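Local coordinates for uncharacterized protein (PDB 3M4R) that binds zinc through its class II aldolase/adducin-like N-terminal domain and, as a longer short-chain dehydrogenase-family protein, probably acts as an oxidoreductase, at residues N6-T11 / V20-R25; S138-D143 / G182-K187. All coordinates share one frame; numbering follows the deposited sequence.

Contact 1 (N6-T11 / V20-R25)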
# COMPACT_ATOMS: atom_id res chain seq x y z
N ASN A 6 -10.80 15.47 0.41
CA ASN A 6 -10.81 14.30 1.30
C ASN A 6 -12.24 13.77 1.49
O ASN A 6 -13.06 14.38 2.21
CB ASN A 6 -10.21 14.71 2.65
CG ASN A 6 -10.01 13.54 3.58
OD1 ASN A 6 -10.96 12.82 3.92
ND2 ASN A 6 -8.79 13.36 4.04
N ARG A 7 -12.53 12.63 0.88
CA ARG A 7 -13.91 12.15 0.74
C ARG A 7 -14.35 11.06 1.75
O ARG A 7 -15.35 10.37 1.51
CB ARG A 7 -14.12 11.63 -0.69
CG ARG A 7 -13.54 12.53 -1.79
CD ARG A 7 -13.87 12.01 -3.21
NE ARG A 7 -12.82 12.32 -4.20
CZ ARG A 7 -12.90 12.12 -5.52
NH1 ARG A 7 -11.88 12.43 -6.32
NH2 ARG A 7 -14.00 11.60 -6.07
N TRP A 8 -13.64 10.91 2.87
CA TRP A 8 -13.92 9.78 3.80
C TRP A 8 -15.15 10.12 4.63
O TRP A 8 -15.11 11.09 5.39
CB TRP A 8 -12.72 9.49 4.71
CG TRP A 8 -12.82 8.19 5.49
CD1 TRP A 8 -13.57 7.97 6.60
CD2 TRP A 8 -12.15 6.94 5.21
NE1 TRP A 8 -13.42 6.67 7.03
CE2 TRP A 8 -12.55 6.02 6.20
CE3 TRP A 8 -11.26 6.52 4.22
CZ2 TRP A 8 -12.10 4.71 6.23
CZ3 TRP A 8 -10.79 5.20 4.26
CH2 TRP A 8 -11.23 4.31 5.25
N ALA A 9 -16.23 9.35 4.49
CA ALA A 9 -17.52 9.67 5.12
C ALA A 9 -17.94 8.69 6.23
O ALA A 9 -18.49 9.10 7.25
CB ALA A 9 -18.63 9.81 4.05
N GLU A 10 -17.67 7.41 6.06
CA GLU A 10 -18.14 6.41 7.03
C GLU A 10 -17.45 6.47 8.39
O GLU A 10 -16.44 7.15 8.58
CB GLU A 10 -18.00 5.01 6.44
CG GLU A 10 -18.82 4.80 5.17
CD GLU A 10 -20.28 5.03 5.39
OE1 GLU A 10 -20.85 4.53 6.40
OE2 GLU A 10 -20.88 5.73 4.54
N THR A 11 -18.02 5.77 9.35
CA THR A 11 -17.32 5.52 10.60
C THR A 11 -17.44 4.05 11.01
O THR A 11 -16.50 3.49 11.56
CB THR A 11 -17.77 6.48 11.74
OG1 THR A 11 -19.20 6.50 11.83
CG2 THR A 11 -17.27 7.92 11.49
N VAL A 20 -11.30 -1.82 4.23
CA VAL A 20 -10.29 -1.70 3.17
C VAL A 20 -10.93 -1.51 1.80
O VAL A 20 -10.37 -0.78 0.99
CB VAL A 20 -9.27 -2.91 3.14
CG1 VAL A 20 -9.83 -4.17 2.43
CG2 VAL A 20 -7.93 -2.44 2.48
N VAL A 21 -12.09 -2.15 1.55
CA VAL A 21 -12.81 -2.00 0.26
C VAL A 21 -13.23 -0.52 0.14
O VAL A 21 -13.04 0.12 -0.90
CB VAL A 21 -14.05 -2.95 0.15
CG1 VAL A 21 -15.07 -2.47 -0.92
CG2 VAL A 21 -13.61 -4.45 -0.15
N TYR A 22 -13.78 0.01 1.21
CA TYR A 22 -14.21 1.39 1.24
C TYR A 22 -13.09 2.35 0.90
O TYR A 22 -13.24 3.19 0.03
CB TYR A 22 -14.83 1.72 2.59
CG TYR A 22 -15.34 3.12 2.62
CD1 TYR A 22 -16.48 3.47 1.90
CD2 TYR A 22 -14.68 4.11 3.34
CE1 TYR A 22 -16.95 4.77 1.93
CE2 TYR A 22 -15.13 5.39 3.36
CZ TYR A 22 -16.27 5.72 2.65
OH TYR A 22 -16.71 7.03 2.69
N GLY A 23 -11.95 2.19 1.55
CA GLY A 23 -10.80 3.03 1.29
C GLY A 23 -10.32 2.91 -0.15
O GLY A 23 -9.95 3.90 -0.76
N SER A 24 -10.32 1.68 -0.66
CA SER A 24 -9.85 1.40 -2.00
C SER A 24 -10.70 2.12 -3.00
O SER A 24 -10.21 2.76 -3.91
CB SER A 24 -9.90 -0.09 -2.24
OG SER A 24 -9.01 -0.70 -1.34
N ARG A 25 -12.00 2.03 -2.81
CA ARG A 25 -12.94 2.72 -3.70
C ARG A 25 -12.70 4.23 -3.75
O ARG A 25 -12.70 4.82 -4.84
CB ARG A 25 -14.36 2.39 -3.31
CG ARG A 25 -14.73 0.95 -3.63
CD ARG A 25 -16.02 0.57 -2.96
NE ARG A 25 -16.42 -0.77 -3.33
CZ ARG A 25 -17.55 -1.37 -2.94
NH1 ARG A 25 -18.45 -0.72 -2.21
NH2 ARG A 25 -17.82 -2.60 -3.34

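Contact 2 (S138-D143 / G182-K187)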
# COMPACT_ATOMS: atom_id res chain seq x y z
N SER A 138 5.27 13.87 -10.45
CA SER A 138 5.77 15.16 -10.90
C SER A 138 6.78 15.78 -9.95
O SER A 138 7.84 16.19 -10.38
CB SER A 138 4.64 16.19 -11.03
OG SER A 138 3.73 15.84 -12.05
N ILE A 139 6.44 15.85 -8.66
CA ILE A 139 7.33 16.49 -7.71
C ILE A 139 8.62 15.70 -7.55
O ILE A 139 9.69 16.29 -7.40
CB ILE A 139 6.67 16.76 -6.32
CG1 ILE A 139 7.37 17.97 -5.67
CG2 ILE A 139 6.75 15.54 -5.42
CD1 ILE A 139 6.72 18.48 -4.41
N THR A 140 8.54 14.38 -7.61
CA THR A 140 9.72 13.55 -7.44
C THR A 140 10.54 13.47 -8.72
O THR A 140 11.69 13.07 -8.68
CB THR A 140 9.38 12.18 -6.89
OG1 THR A 140 8.51 11.48 -7.79
CG2 THR A 140 8.70 12.33 -5.52
N ASN A 141 9.96 13.88 -9.85
CA ASN A 141 10.68 13.92 -11.12
C ASN A 141 11.37 15.26 -11.40
O ASN A 141 11.99 15.40 -12.42
CB ASN A 141 9.76 13.57 -12.31
CG ASN A 141 9.77 12.10 -12.61
OD1 ASN A 141 10.80 11.56 -12.99
ND2 ASN A 141 8.64 11.44 -12.42
N THR A 142 11.25 16.23 -10.48
CA THR A 142 12.02 17.48 -10.52
C THR A 142 13.39 17.24 -9.90
O THR A 142 13.64 16.19 -9.32
CB THR A 142 11.37 18.61 -9.67
OG1 THR A 142 11.50 18.31 -8.27
CG2 THR A 142 9.89 18.84 -10.01
N ASP A 143 14.27 18.24 -9.97
CA ASP A 143 15.60 18.11 -9.39
C ASP A 143 15.61 18.54 -7.92
O ASP A 143 16.67 18.76 -7.35
CB ASP A 143 16.61 18.92 -10.21
CG ASP A 143 16.77 18.38 -11.62
OD1 ASP A 143 16.64 17.16 -11.81
OD2 ASP A 143 17.01 19.16 -12.55
N GLY A 182 3.98 8.98 6.08
CA GLY A 182 4.07 8.49 4.70
C GLY A 182 5.49 8.22 4.29
O GLY A 182 6.42 8.72 4.91
N ILE A 183 5.64 7.38 3.26
CA ILE A 183 6.91 7.12 2.60
C ILE A 183 6.73 7.43 1.12
O ILE A 183 5.85 6.88 0.47
CB ILE A 183 7.35 5.67 2.73
CG1 ILE A 183 7.60 5.32 4.21
CG2 ILE A 183 8.57 5.43 1.88
CD1 ILE A 183 7.96 3.79 4.45
N VAL A 184 7.56 8.35 0.62
CA VAL A 184 7.49 8.85 -0.75
C VAL A 184 8.52 8.11 -1.58
O VAL A 184 9.67 8.04 -1.19
CB VAL A 184 7.79 10.34 -0.81
CG1 VAL A 184 7.79 10.84 -2.28
CG2 VAL A 184 6.77 11.09 0.03
N LEU A 185 8.09 7.54 -2.69
CA LEU A 185 8.97 6.71 -3.53
C LEU A 185 9.19 7.48 -4.82
O LEU A 185 8.29 7.55 -5.67
CB LEU A 185 8.33 5.33 -3.79
CG LEU A 185 7.82 4.49 -2.59
CD1 LEU A 185 7.17 3.15 -3.06
CD2 LEU A 185 8.92 4.25 -1.57
N ARG A 186 10.36 8.11 -4.98
CA ARG A 186 10.59 8.94 -6.13
C ARG A 186 10.43 8.16 -7.42
O ARG A 186 10.89 7.03 -7.53
CB ARG A 186 11.96 9.63 -6.09
CG ARG A 186 12.08 10.57 -4.90
CD ARG A 186 13.36 11.41 -4.95
NE ARG A 186 13.28 12.43 -5.99
CZ ARG A 186 13.85 13.63 -5.91
NH1 ARG A 186 13.72 14.46 -6.92
NH2 ARG A 186 14.51 14.01 -4.82
N LYS A 187 9.74 8.78 -8.37
CA LYS A 187 9.44 8.22 -9.69
C LYS A 187 8.60 6.96 -9.67
O LYS A 187 8.67 6.16 -10.62
CB LYS A 187 10.72 7.96 -10.49
CG LYS A 187 11.66 9.13 -10.53
CD LYS A 187 12.65 9.07 -11.73
CE LYS A 187 13.66 10.20 -11.66
NZ LYS A 187 15.01 9.67 -11.98

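Contact 1 (N6-T11 / V20-R25)
Trp8 and Gly23 lie opposite each other with CA atoms 7.8 Å apart where the irregular segment 6-11 passes over one and a half turns of helix, 20-25. Tyr22 carries the contact, its ring directed out from the helix into the loop. CG of Tyr22 stands anti to the backbone N (chi1 -177°), and from there the ring meets Trp8 in a T-shaped stack: its edge points at the face of the indole, with the planes at 88° and the centroid of the Trp8 six-membered ring 5.0 Å from that of Tyr22. Tyr22 CE2 sits over the middle of the indole, 3.8 Å from Trp8 CD2. Trp8 CZ3 also comes within 3.7 Å of Gly23 CA; a side chain at Gly23 would begin in tight contact with the indole. The far end of Tyr22 is fixed by the loop backbone, since Ala9 N donates a nearly straight hydrogen bond (160°) to Tyr22 OH at 3.0 Å. Glu10 lays its CG over one face of the phenol, 4.0 Å from the ring centroid to Glu10 CG, a CH-pi contact, while its carboxylate plane stands steeply to the ring. Tyr22 is thus held at its hydroxyl, at one edge and over one face. On the loop's other flank, Asn6 ND2 bonds Asp202 and Arg7 N bonds Tyr201 OH, both residues of helix 197-215, and Trp8 also touches Lys198 there; behind helix 16-28, Val20, Val21 and Ser24 pack on Phe75 of strand 75-79.

Contact 2 (S138-D143 / G182-K187)
Thr140 O, at the end of helix 134-140, is gripped side-on by Arg186, which brings two nitrogens to this one oxygen. Arg186 NE donates at 3.2 Å to Thr140 O in the carbonyl plane, on a lone pair, while Arg186 NH1 reaches Thr140 O at 3.0 Å from above that plane. The bend of the Arg186 chain at chi3 (72°) turns NE toward Thr140 O. Alongside, the two side chains slide past each other in opposite directions, Arg186 CB 3.7 Å from Thr140 CB, and the methyl Thr140 CG2 rests 3.7 Å from Val184 CG1. Lys187 N adds an almost straight hydrogen bond (174°) to Thr140 OG1, 3.0 Å long; that hydroxyl is also bonded to Ile136 O. Asn141 OD1 lies 3.3 Å from Lys187 CD, the side chains crossing at about a right angle, while Asn141 ND2 bonds Leu137 O. Farther out, Arg186 NH2 bonds Leu144 O and Ser146 OG, and Thr142 OG1 donates to Ile139 O. An alanine in place of Arg186 removes both donors to Thr140 O and the bonds to Leu144 O and Ser146 OG, and would probably let the turn before helix 146-153 shift. The positive guanidinium lies at the carbonyl end of a helix, where it would be expected to complement the partial negative charge, and it ties this end to the turn that follows strand 182-185 and leads to zinc ligand His188.

How the contacts relate
From the N terminus, 6-11 runs beside helix 197-215, and contact 1 then closes a loop of eight residues, half of them helical, onto helix 16-28. Contact 2 opens only much later and closes a longer loop of 38 residues, which holds helices 146-153 and 166-175 and strand 156-159, before 182-187 returns to the end of helix 134-140. The two are in series, neither nested nor crossing, with centres 25 Å apart and nearest atoms about 14 Å apart. Contact 1 joins the N-terminal segment to the first helix; contact 2 joins a helix end to strand 182-185 of the mixed sheet, nearer the zinc site.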